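Local coordinates for BauA (Acinetobacter baumannii, PDB 6HCP), which imports iron as ferric preacinetobactin across the outer membrane, acting as a TonB-dependent siderophore receptor, at residues R561-F567 with G579-Y583; I106-A110 with S529-K535; I630-Q636 with P647-L652. All blocks are in the same frame, centred on the assembly; numbering follows the deposited sequence.

Contact 1: R561-F567 with G579-Y583. With C8E ((hydroxyethyloxy)tri(ethyloxy)octane), chain B; C8E ((hydroxyethyloxy)tri(ethyloxy)octane), chain C.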
loop_
_atom_site.group_PDB
_atom_site.type_symbol
_atom_site.label_atom_id
_atom_site.label_comp_id
_atom_site.label_asym_id
_atom_site.label_seq_id
_atom_site.Cartn_x
_atom_site.Cartn_y
_atom_site.Cartn_z
ATOM N N ARG A 561 11.783 35.708 11.780
ATOM C CA ARG A 561 13.056 35.745 11.135
ATOM C C ARG A 561 13.233 34.430 10.386
ATOM O O ARG A 561 12.966 33.362 10.932
ATOM C CB ARG A 561 14.192 35.904 12.151
ATOM C CG ARG A 561 14.259 37.268 12.818
ATOM C CD ARG A 561 15.224 37.277 14.006
ATOM N NE ARG A 561 15.447 38.646 14.453
ATOM C CZ ARG A 561 15.989 39.008 15.621
ATOM N NH1 ARG A 561 16.410 38.100 16.481
ATOM N NH2 ARG A 561 16.136 40.291 15.900
ATOM N N GLY A 562 13.749 34.510 9.164
ATOM C CA GLY A 562 13.860 33.318 8.374
ATOM C C GLY A 562 15.022 33.358 7.404
ATOM O O GLY A 562 15.487 34.426 6.990
ATOM N N ILE A 563 15.432 32.159 6.992
ATOM C CA ILE A 563 16.380 31.943 5.928
ATOM C C ILE A 563 15.795 30.881 4.991
ATOM O O ILE A 563 15.271 29.865 5.449
ATOM C CB ILE A 563 17.735 31.495 6.502
ATOM C CG1 ILE A 563 18.374 32.563 7.393
ATOM C CG2 ILE A 563 18.672 31.065 5.385
ATOM C CD1 ILE A 563 19.473 32.018 8.272
ATOM N N GLU A 564 15.884 31.140 3.685
ATOM C CA GLU A 564 15.269 30.322 2.627
ATOM C C GLU A 564 16.335 29.993 1.569
ATOM O O GLU A 564 16.959 30.907 1.046
ATOM C CB GLU A 564 14.134 31.097 1.948
ATOM C CG GLU A 564 13.158 31.805 2.885
ATOM C CD GLU A 564 12.387 32.955 2.244
ATOM O OE1 GLU A 564 11.143 32.917 2.221
ATOM O OE2 GLU A 564 13.036 33.886 1.749
ATOM N N TRP A 565 16.516 28.704 1.239
ATOM C CA TRP A 565 17.249 28.296 0.059
ATOM C C TRP A 565 16.314 27.483 -0.823
ATOM O O TRP A 565 15.773 26.488 -0.364
ATOM C CB TRP A 565 18.504 27.487 0.419
ATOM C CG TRP A 565 19.171 26.882 -0.776
ATOM C CD1 TRP A 565 19.345 27.455 -2.004
ATOM C CD2 TRP A 565 19.747 25.568 -0.870
ATOM N NE1 TRP A 565 19.948 26.572 -2.862
ATOM C CE2 TRP A 565 20.231 25.418 -2.186
ATOM C CE3 TRP A 565 19.918 24.509 0.029
ATOM C CZ2 TRP A 565 20.853 24.246 -2.625
ATOM C CZ3 TRP A 565 20.496 23.340 -0.415
ATOM C CH2 TRP A 565 20.968 23.217 -1.722
ATOM N N SER A 566 16.028 27.975 -2.032
ATOM C CA SER A 566 15.168 27.227 -2.933
ATOM C C SER A 566 15.750 27.224 -4.349
ATOM O O SER A 566 16.688 27.962 -4.655
ATOM C CB SER A 566 13.755 27.741 -2.909
ATOM O OG SER A 566 13.728 29.090 -3.285
ATOM N N PHE A 567 15.208 26.344 -5.191
ATOM C CA PHE A 567 15.759 26.131 -6.529
ATOM C C PHE A 567 14.671 25.552 -7.416
ATOM O O PHE A 567 13.684 24.972 -6.931
ATOM C CB PHE A 567 16.993 25.226 -6.465
ATOM C CG PHE A 567 16.859 24.053 -5.529
ATOM C CD1 PHE A 567 16.134 22.937 -5.902
ATOM C CD2 PHE A 567 17.343 24.121 -4.233
ATOM C CE1 PHE A 567 15.929 21.901 -5.008
ATOM C CE2 PHE A 567 17.148 23.073 -3.348
ATOM C CZ PHE A 567 16.417 21.979 -3.731
ATOM N N GLY A 579 12.486 22.676 -5.121
ATOM C CA GLY A 579 12.334 22.566 -3.694
ATOM C C GLY A 579 13.267 23.490 -2.960
ATOM O O GLY A 579 13.713 24.506 -3.494
ATOM N N GLY A 580 13.521 23.153 -1.704
ATOM C CA GLY A 580 14.358 23.962 -0.865
ATOM C C GLY A 580 14.229 23.614 0.603
ATOM O O GLY A 580 13.532 22.647 1.006
ATOM N N PHE A 581 14.912 24.429 1.396
ATOM C CA PHE A 581 15.022 24.302 2.844
ATOM C C PHE A 581 14.782 25.684 3.453
ATOM O O PHE A 581 15.250 26.695 2.922
ATOM C CB PHE A 581 16.411 23.802 3.258
ATOM C CG PHE A 581 16.835 22.529 2.567
ATOM C CD1 PHE A 581 17.359 22.558 1.283
ATOM C CD2 PHE A 581 16.643 21.295 3.170
ATOM C CE1 PHE A 581 17.645 21.379 0.605
ATOM C CE2 PHE A 581 17.007 20.122 2.521
ATOM C CZ PHE A 581 17.447 20.162 1.218
ATOM N N THR A 582 14.043 25.717 4.564
ATOM C CA THR A 582 13.885 26.949 5.318
ATOM C C THR A 582 14.068 26.702 6.814
ATOM O O THR A 582 13.762 25.631 7.318
ATOM C CB THR A 582 12.503 27.568 5.123
ATOM O OG1 THR A 582 11.576 26.513 5.416
ATOM C CG2 THR A 582 12.315 28.169 3.749
ATOM N N TYR A 583 14.643 27.706 7.479
ATOM C CA TYR A 583 14.600 27.848 8.917
ATOM C C TYR A 583 13.810 29.120 9.248
ATOM O O TYR A 583 14.063 30.180 8.673
ATOM C CB TYR A 583 16.003 27.966 9.522
ATOM C CG TYR A 583 15.994 28.295 10.997
ATOM C CD1 TYR A 583 15.581 27.356 11.939
ATOM C CD2 TYR A 583 16.250 29.588 11.444
ATOM C CE1 TYR A 583 15.411 27.698 13.275
ATOM C CE2 TYR A 583 16.127 29.935 12.782
ATOM C CZ TYR A 583 15.705 28.987 13.699
ATOM O OH TYR A 583 15.619 29.331 15.021
HETATM C C1 C8E B . 17.604 32.814 11.538
HETATM C C2 C8E B . 17.106 33.943 10.658
HETATM C C3 C8E B . 18.189 34.965 10.316
HETATM C C4 C8E B . 17.613 36.305 9.868
HETATM C C5 C8E B . 18.195 37.439 10.702
HETATM C C6 C8E B . 17.662 38.788 10.243
HETATM C C7 C8E B . 17.670 38.919 8.719
HETATM C C8 C8E B . 17.485 40.373 8.296
HETATM O O9 C8E B . 17.806 40.499 6.916
HETATM C C10 C8E B . 17.527 41.814 6.418
HETATM C C11 C8E B . 18.804 42.661 6.305
HETATM O O12 C8E B . 18.531 43.936 5.694
HETATM C C13 C8E B . 19.671 44.562 5.094
HETATM C C14 C8E B . 19.202 45.595 4.079
HETATM O O15 C8E B . 17.794 45.851 4.207
HETATM C C16 C8E B . 17.510 47.206 4.584
HETATM C C17 C8E B . 16.551 47.878 3.607
HETATM O O18 C8E B . 17.145 48.047 2.310
HETATM C C19 C8E B . 17.713 49.346 2.123
HETATM C C20 C8E B . 18.012 49.561 0.650
HETATM O O21 C8E B . 17.188 48.628 -0.050
HETATM C C1 C8E C . 19.293 27.679 4.280
HETATM C C2 C8E C . 19.413 26.371 5.018
HETATM C C3 C8E C . 18.170 26.067 5.848
HETATM C C4 C8E C . 18.318 24.701 6.519
HETATM C C5 C8E C . 17.043 24.252 7.226
HETATM C C6 C8E C . 17.000 22.736 7.398
HETATM C C7 C8E C . 15.609 22.272 7.817
HETATM C C8 C8E C . 15.362 20.777 7.557
HETATM O O9 C8E C . 14.491 20.214 8.531
HETATM C C10 C8E C . 13.468 19.318 8.073
HETATM C C11 C8E C . 12.592 18.831 9.216
HETATM O O12 C8E C . 12.977 17.561 9.748
HETATM C C13 C8E C . 13.303 17.631 11.169
HETATM C C14 C8E C . 12.306 16.875 12.077
HETATM O O15 C8E C . 12.056 17.451 13.398
HETATM C C16 C8E C . 10.855 16.919 14.052
HETATM C C17 C8E C . 10.457 17.554 15.422
HETATM O O18 C8E C . 9.408 16.705 15.993
#
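Strands 561-567 and 579-583 run antiparallel (176°), their axes 4.6 Å apart. Six backbone hydrogen bonds join them in three reciprocal pairs: Ile-563 with Tyr-583, Trp-565 with Phe-581 and Phe-567 with Gly-579, the shortest from Phe-581 N to Trp-565 O (2.8 Å). Between these rungs Gly-580 lies so close that a CB on it would clash with Trp-565 O and Ser-566 CA. Aromatic packing dominates the face of Ile-563, Trp-565, Phe-567, Phe-581 and Tyr-583. Trp-565 CE3 meets Phe-581 CD1 at 3.5 Å, the rings nearly parallel but slid apart, and the Phe-567 ring covers the backbone of Gly-579. Detergent tails coat this face: C1 of C8E chain C lies 3.6 Å from Ile-563 CG2, and C1 of C8E chain B reaches Tyr-583 CE2 (3.5 Å). The other face is polar: Glu-564 pairs with Arg-107 and Ser-529, and Thr-582 OG1 bonds Pro-89 O. Lipophilic outside and polar inside, this is a hairpin of a TonB-dependent receptor's transmembrane beta-barrel.

Contact 2: I106-A110 with S529-K535. With C8E ((hydroxyethyloxy)tri(ethyloxy)octane), chain B; EDO (1,2-ethanediol), chain S.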
loop_
_atom_site.group_PDB
_atom_site.type_symbol
_atom_site.label_atom_id
_atom_site.label_comp_id
_atom_site.label_asym_id
_atom_site.label_seq_id
_atom_site.Cartn_x
_atom_site.Cartn_y
_atom_site.Cartn_z
ATOM N N ILE A 106 2.627 31.897 4.467
ATOM C CA ILE A 106 3.805 32.268 3.698
ATOM C C ILE A 106 4.744 33.042 4.635
ATOM O O ILE A 106 4.300 33.958 5.333
ATOM C CB ILE A 106 3.407 33.093 2.450
ATOM C CG1 ILE A 106 2.359 32.364 1.595
ATOM C CG2 ILE A 106 4.642 33.442 1.644
ATOM C CD1 ILE A 106 1.840 33.149 0.418
ATOM N N ARG A 107 6.015 32.621 4.693
ATOM C CA ARG A 107 7.006 33.190 5.600
ATOM C C ARG A 107 6.456 33.222 7.033
ATOM O O ARG A 107 6.776 34.126 7.823
ATOM C CB ARG A 107 7.429 34.583 5.132
ATOM C CG ARG A 107 8.344 34.528 3.921
ATOM C CD ARG A 107 9.056 35.834 3.618
ATOM N NE ARG A 107 10.031 35.633 2.567
ATOM C CZ ARG A 107 10.727 36.594 1.973
ATOM N NH1 ARG A 107 10.405 37.870 2.157
ATOM N NH2 ARG A 107 11.653 36.251 1.094
ATOM N N GLY A 108 5.662 32.202 7.372
ATOM C CA GLY A 108 5.215 31.965 8.725
ATOM C C GLY A 108 4.058 32.841 9.165
ATOM O O GLY A 108 3.700 32.824 10.349
ATOM N N TYR A 109 3.443 33.575 8.233
ATOM C CA TYR A 109 2.251 34.354 8.506
ATOM C C TYR A 109 1.099 33.891 7.608
ATOM O O TYR A 109 1.310 33.561 6.447
ATOM C CB TYR A 109 2.488 35.840 8.229
ATOM C CG TYR A 109 3.340 36.529 9.260
ATOM C CD1 TYR A 109 2.908 36.682 10.561
ATOM C CD2 TYR A 109 4.601 36.992 8.927
ATOM C CE1 TYR A 109 3.688 37.327 11.502
ATOM C CE2 TYR A 109 5.411 37.597 9.869
ATOM C CZ TYR A 109 4.933 37.802 11.148
ATOM O OH TYR A 109 5.691 38.479 12.058
ATOM N N ALA A 110 -0.120 33.984 8.132
ATOM C CA ALA A 110 -1.307 33.621 7.367
ATOM C C ALA A 110 -1.329 34.421 6.063
ATOM O O ALA A 110 -0.966 35.596 6.020
ATOM C CB ALA A 110 -2.554 33.861 8.187
ATOM N N SER A 529 17.554 33.688 0.527
ATOM C CA SER A 529 17.108 34.942 1.137
ATOM C C SER A 529 16.930 34.824 2.652
ATOM O O SER A 529 16.676 33.761 3.191
ATOM C CB SER A 529 15.865 35.469 0.476
ATOM O OG SER A 529 14.888 34.470 0.361
ATOM N N ALA A 530 17.114 35.972 3.309
ATOM C CA ALA A 530 16.958 36.125 4.724
ATOM C C ALA A 530 16.031 37.315 4.971
ATOM O O ALA A 530 16.102 38.323 4.272
ATOM C CB ALA A 530 18.297 36.323 5.371
ATOM N N PHE A 531 15.153 37.187 5.960
ATOM C CA PHE A 531 14.175 38.212 6.202
ATOM C C PHE A 531 13.904 38.324 7.697
ATOM O O PHE A 531 14.083 37.388 8.456
ATOM C CB PHE A 531 12.880 37.920 5.436
ATOM C CG PHE A 531 12.179 36.655 5.869
ATOM C CD1 PHE A 531 11.339 36.641 6.970
ATOM C CD2 PHE A 531 12.339 35.482 5.153
ATOM C CE1 PHE A 531 10.688 35.475 7.353
ATOM C CE2 PHE A 531 11.694 34.319 5.538
ATOM C CZ PHE A 531 10.850 34.322 6.627
ATOM N N GLU A 532 13.442 39.509 8.085
ATOM C CA GLU A 532 12.847 39.740 9.374
ATOM C C GLU A 532 11.555 40.521 9.145
ATOM O O GLU A 532 11.554 41.544 8.446
ATOM C CB GLU A 532 13.784 40.513 10.306
ATOM C CG GLU A 532 13.121 40.900 11.610
ATOM C CD GLU A 532 14.034 41.604 12.606
ATOM O OE1 GLU A 532 14.950 40.946 13.127
ATOM O OE2 GLU A 532 13.861 42.806 12.794
ATOM N N ILE A 533 10.449 39.974 9.660
ATOM C CA ILE A 533 9.150 40.603 9.474
ATOM C C ILE A 533 8.520 40.742 10.860
ATOM O O ILE A 533 8.244 39.711 11.491
ATOM C CB ILE A 533 8.235 39.767 8.568
ATOM C CG1 ILE A 533 8.825 39.539 7.176
ATOM C CG2 ILE A 533 6.851 40.395 8.492
ATOM C CD1 ILE A 533 8.178 38.393 6.417
ATOM N N THR A 534 8.126 41.967 11.218
ATOM C CA THR A 534 7.391 42.213 12.449
ATOM C C THR A 534 5.939 42.514 12.120
ATOM O O THR A 534 5.650 43.345 11.273
ATOM C CB THR A 534 8.028 43.335 13.288
ATOM O OG1 THR A 534 8.070 44.519 12.493
ATOM C CG2 THR A 534 9.416 42.965 13.757
ATOM N N LYS A 535 5.029 41.909 12.896
ATOM C CA LYS A 535 3.604 42.119 12.704
ATOM C C LYS A 535 2.989 42.531 14.038
ATOM O O LYS A 535 3.069 41.801 15.029
ATOM C CB LYS A 535 2.906 40.856 12.187
ATOM C CG LYS A 535 1.412 41.017 11.944
ATOM C CD LYS A 535 0.722 39.752 11.366
ATOM C CE LYS A 535 -0.568 40.029 10.636
ATOM N NZ LYS A 535 -1.644 40.524 11.529
HETATM C C1 C8E B . 17.604 32.814 11.538
HETATM C C2 C8E B . 17.106 33.943 10.658
HETATM C C3 C8E B . 18.189 34.965 10.316
HETATM C C4 C8E B . 17.613 36.305 9.868
HETATM C C5 C8E B . 18.195 37.439 10.702
HETATM C C6 C8E B . 17.662 38.788 10.243
HETATM C C7 C8E B . 17.670 38.919 8.719
HETATM C C8 C8E B . 17.485 40.373 8.296
HETATM O O9 C8E B . 17.806 40.499 6.916
HETATM C C10 C8E B . 17.527 41.814 6.418
HETATM C C11 C8E B . 18.804 42.661 6.305
HETATM O O12 C8E B . 18.531 43.936 5.694
HETATM C C13 C8E B . 19.671 44.562 5.094
HETATM C C14 C8E B . 19.202 45.595 4.079
HETATM O O15 C8E B . 17.794 45.851 4.207
HETATM C C16 C8E B . 17.510 47.206 4.584
HETATM C C17 C8E B . 16.551 47.878 3.607
HETATM O O18 C8E B . 17.145 48.047 2.310
HETATM C C19 C8E B . 17.713 49.346 2.123
HETATM C C20 C8E B . 18.012 49.561 0.650
HETATM O O21 C8E B . 17.188 48.628 -0.050
HETATM C C1 EDO S . 11.544 45.522 9.605
HETATM O O1 EDO S . 12.193 46.700 10.087
HETATM C C2 EDO S . 12.147 44.358 10.336
HETATM O O2 EDO S . 11.957 44.597 11.733
#
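This is a buried plug-to-barrel contact: a tight turn of the plug domain presses two long side chains against the inner face of barrel strand 529-535, more than 400 residues later in the chain. The turn is type I', spanning Ile-106 to Tyr-109 and closed by Tyr-109 N to Ile-106 O (3.0 Å) and Ile-106 N to Tyr-109 O (2.9 Å). Arg-107 and Gly-108 take the positive phi angles at its tip. The backbones stay well apart, the CA atoms of Arg-107 and Ile-533 being 8.6 Å from each other, so the side chains bridge the gap. Arg-107 lies along Phe-531: its CD sits 3.6 Å from the ring centroid and almost on the normal, a CH-pi contact, while Phe-531 CD2 lies over one face of the guanidinium, 3.5 Å from Arg-107 NE. The guanidinium then reaches Glu-564 and Glu-514, forming salt bridges to both through NH2. Tyr-109 extends to the strand backbone, where its OH donates a hydrogen bond to Ile-533 O (2.9 Å). Its CE2 packs on Ile-533 CG2 at 3.4 Å, and its OH approaches Lys-535 CB at 3.7 Å. On the strand's outer side Glu-532 OE2 accepts a 2.8 Å hydrogen bond from O2 of the ethanediol, and its other carboxylate oxygen pairs with Arg-561. Here the plug meets the wall through one hydrogen bond, a charge-compensated arginine and modest apolar packing; contact through side chains, without backbone pairing to this strand, is consistent with a plug folded as a separate domain inside the barrel.

Contact 3: I630-Q636 with P647-L652. With C8E ((hydroxyethyloxy)tri(ethyloxy)octane), chain C.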
loop_
_atom_site.group_PDB
_atom_site.type_symbol
_atom_site.label_atom_id
_atom_site.label_comp_id
_atom_site.label_asym_id
_atom_site.label_seq_id
_atom_site.Cartn_x
_atom_site.Cartn_y
_atom_site.Cartn_z
ATOM N N ILE A 630 9.202 14.661 -1.475
ATOM C CA ILE A 630 9.309 14.546 -0.036
ATOM C C ILE A 630 9.038 15.918 0.590
ATOM O O ILE A 630 9.369 16.954 0.028
ATOM C CB ILE A 630 10.689 13.986 0.366
ATOM C CG1 ILE A 630 10.779 13.724 1.866
ATOM C CG2 ILE A 630 11.804 14.901 -0.095
ATOM C CD1 ILE A 630 11.921 12.806 2.263
ATOM N N ASN A 631 8.363 15.889 1.735
ATOM C CA ASN A 631 7.938 17.074 2.456
ATOM C C ASN A 631 8.146 16.783 3.946
ATOM O O ASN A 631 7.438 15.985 4.504
ATOM C CB ASN A 631 6.491 17.415 2.084
ATOM C CG ASN A 631 5.816 18.420 3.005
ATOM O OD1 ASN A 631 6.472 19.115 3.767
ATOM N ND2 ASN A 631 4.489 18.448 3.000
ATOM N N ALA A 632 9.208 17.348 4.523
ATOM C CA ALA A 632 9.605 17.100 5.892
ATOM C C ALA A 632 9.525 18.399 6.690
ATOM O O ALA A 632 10.164 19.392 6.332
ATOM C CB ALA A 632 11.010 16.543 5.939
ATOM N N VAL A 633 8.786 18.361 7.796
ATOM C CA VAL A 633 8.709 19.514 8.692
ATOM C C VAL A 633 8.951 19.069 10.135
ATOM O O VAL A 633 8.710 17.928 10.491
ATOM C CB VAL A 633 7.377 20.268 8.550
ATOM C CG1 VAL A 633 7.088 20.613 7.103
ATOM C CG2 VAL A 633 6.209 19.514 9.160
ATOM N N SER A 634 9.324 20.050 10.965
ATOM C CA SER A 634 9.547 19.871 12.386
ATOM C C SER A 634 8.260 20.189 13.159
ATOM O O SER A 634 7.202 20.415 12.584
ATOM C CB SER A 634 10.702 20.709 12.846
ATOM O OG SER A 634 10.492 22.073 12.539
ATOM N N LYS A 635 8.351 20.159 14.490
ATOM C CA LYS A 635 7.171 20.224 15.335
ATOM C C LYS A 635 6.491 21.595 15.225
ATOM O O LYS A 635 7.129 22.591 14.862
ATOM C CB LYS A 635 7.577 19.920 16.775
ATOM C CG LYS A 635 8.458 20.953 17.460
ATOM C CD LYS A 635 8.547 20.638 18.951
ATOM C CE LYS A 635 9.307 21.659 19.755
ATOM N NZ LYS A 635 9.131 21.403 21.203
ATOM N N GLN A 636 5.217 21.646 15.622
ATOM C CA GLN A 636 4.473 22.909 15.705
ATOM C C GLN A 636 3.800 22.993 17.074
ATOM O O GLN A 636 3.225 22.020 17.568
ATOM C CB GLN A 636 3.415 23.009 14.603
ATOM C CG GLN A 636 3.886 22.510 13.236
ATOM C CD GLN A 636 3.385 21.124 12.913
ATOM O OE1 GLN A 636 2.187 20.902 12.857
ATOM N NE2 GLN A 636 4.306 20.184 12.746
ATOM N N PRO A 647 4.245 16.736 16.749
ATOM C CA PRO A 647 5.565 16.482 16.196
ATOM C C PRO A 647 5.634 16.864 14.708
ATOM O O PRO A 647 4.606 16.987 14.035
ATOM C CB PRO A 647 5.765 14.963 16.382
ATOM C CG PRO A 647 4.379 14.417 16.540
ATOM C CD PRO A 647 3.580 15.511 17.230
ATOM N N GLY A 648 6.854 16.919 14.197
ATOM C CA GLY A 648 7.063 16.970 12.758
ATOM C C GLY A 648 6.500 15.732 12.073
ATOM O O GLY A 648 6.131 14.752 12.720
ATOM N N ARG A 649 6.353 15.807 10.755
ATOM C CA ARG A 649 6.067 14.622 9.955
ATOM C C ARG A 649 6.737 14.778 8.592
ATOM O O ARG A 649 7.098 15.887 8.161
ATOM C CB ARG A 649 4.563 14.349 9.857
ATOM C CG ARG A 649 3.836 15.047 8.720
ATOM C CD ARG A 649 3.555 16.527 8.941
ATOM N NE ARG A 649 2.945 16.804 10.233
ATOM C CZ ARG A 649 2.513 18.007 10.627
ATOM N NH1 ARG A 649 2.115 18.155 11.887
ATOM N NH2 ARG A 649 2.446 19.016 9.752
ATOM N N THR A 650 6.971 13.632 7.966
ATOM C CA THR A 650 7.581 13.556 6.644
ATOM C C THR A 650 6.618 12.797 5.746
ATOM O O THR A 650 6.206 11.703 6.078
ATOM C CB THR A 650 8.972 12.907 6.709
ATOM O OG1 THR A 650 9.854 13.770 7.414
ATOM C CG2 THR A 650 9.571 12.675 5.341
ATOM N N LEU A 651 6.205 13.431 4.650
ATOM C CA LEU A 651 5.259 12.845 3.716
ATOM C C LEU A 651 5.961 12.574 2.381
ATOM O O LEU A 651 6.770 13.377 1.924
ATOM C CB LEU A 651 4.074 13.804 3.542
ATOM C CG LEU A 651 3.357 14.193 4.844
ATOM C CD1 LEU A 651 2.217 15.161 4.561
ATOM C CD2 LEU A 651 2.825 12.969 5.581
ATOM N N LEU A 652 5.578 11.460 1.741
ATOM C CA LEU A 652 6.085 11.072 0.449
ATOM C C LEU A 652 4.937 11.084 -0.550
ATOM O O LEU A 652 3.849 10.622 -0.241
ATOM C CB LEU A 652 6.677 9.666 0.510
ATOM C CG LEU A 652 7.848 9.463 1.468
ATOM C CD1 LEU A 652 8.330 8.012 1.381
ATOM C CD2 LEU A 652 8.978 10.418 1.175
HETATM C C1 C8E C . 19.293 27.679 4.280
HETATM C C2 C8E C . 19.413 26.371 5.018
HETATM C C3 C8E C . 18.170 26.067 5.848
HETATM C C4 C8E C . 18.318 24.701 6.519
HETATM C C5 C8E C . 17.043 24.252 7.226
HETATM C C6 C8E C . 17.000 22.736 7.398
HETATM C C7 C8E C . 15.609 22.272 7.817
HETATM C C8 C8E C . 15.362 20.777 7.557
HETATM O O9 C8E C . 14.491 20.214 8.531
HETATM C C10 C8E C . 13.468 19.318 8.073
HETATM C C11 C8E C . 12.592 18.831 9.216
HETATM O O12 C8E C . 12.977 17.561 9.748
HETATM C C13 C8E C . 13.303 17.631 11.169
HETATM C C14 C8E C . 12.306 16.875 12.077
HETATM O O15 C8E C . 12.056 17.451 13.398
HETATM C C16 C8E C . 10.855 16.919 14.052
HETATM C C17 C8E C . 10.457 17.554 15.422
HETATM O O18 C8E C . 9.408 16.705 15.993
HETATM O O HOH W 1 5.339 17.243 6.139
HETATM O O HOH W 2 9.553 15.020 9.939
#
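Two neighbouring strands of the beta-barrel form this antiparallel hairpin contact (174°, axes 4.6 Å apart). Ile-630 opens it on the outward side, its CG1 3.8 Å from both Leu-652 CD2 and Thr-650 CG2; the same residues pack against Phe-186, Tyr-180 and Asp-183 of the second subunit. Asn-631 pairs with Leu-651 through two hydrogen bonds, Asn-631 N to Leu-651 O (3.0 Å) and Leu-651 N to Asn-631 O (2.8 Å). Water 1 also donates to Asn-631 O (2.9 Å) and to Arg-649 O (3.0 Å). Ala-632 CB rests 3.3 Å from Thr-650 OG1. Val-633 N donates to Arg-649 O (3.0 Å), while water 2 links Val-633 O (3.1 Å) to Thr-650 OG1 (2.8 Å). Ser-634 OG bonds Asn-607 N; opposite, a CB on Gly-648 would clash with Ser-634 CA and Val-633 O. Beside Lys-635, Gly-648 N donates to O18 of the detergent C8E (3.1 Å). Gln-636 folds back on the inner side, where Arg-649 also bonds Tyr-92 of the plug: Gln-636 NE2 donates to Ser-634 O (2.9 Å), and Gln-636 OE1 receives Arg-649 NH1 at 2.9 Å.

All three contacts reach the same barrel sheet and follow one another along the chain: contact 2 closes at strand 524-541, contact 1 joins 549-569 to 575-590, and contact 3, beyond strand 599-618, joins 622-637 to 645-662. Contacts 1 and 2 touch, their centres about 12 Å apart on adjacent strands, through the Arg-561 to Glu-532 salt bridge and a probable hydrogen bond between Glu-564 OE2 and Ser-529 OG (2.4 Å). Contact 3 lies about 15 Å from contact 1 and about 20 Å from contact 2, centre to centre, and touches neither, although C8E chain C spans contacts 1 and 3. Contacts 1 and 3 hold neighbouring barrel strands together, while contact 2 joins the plug to that same wall.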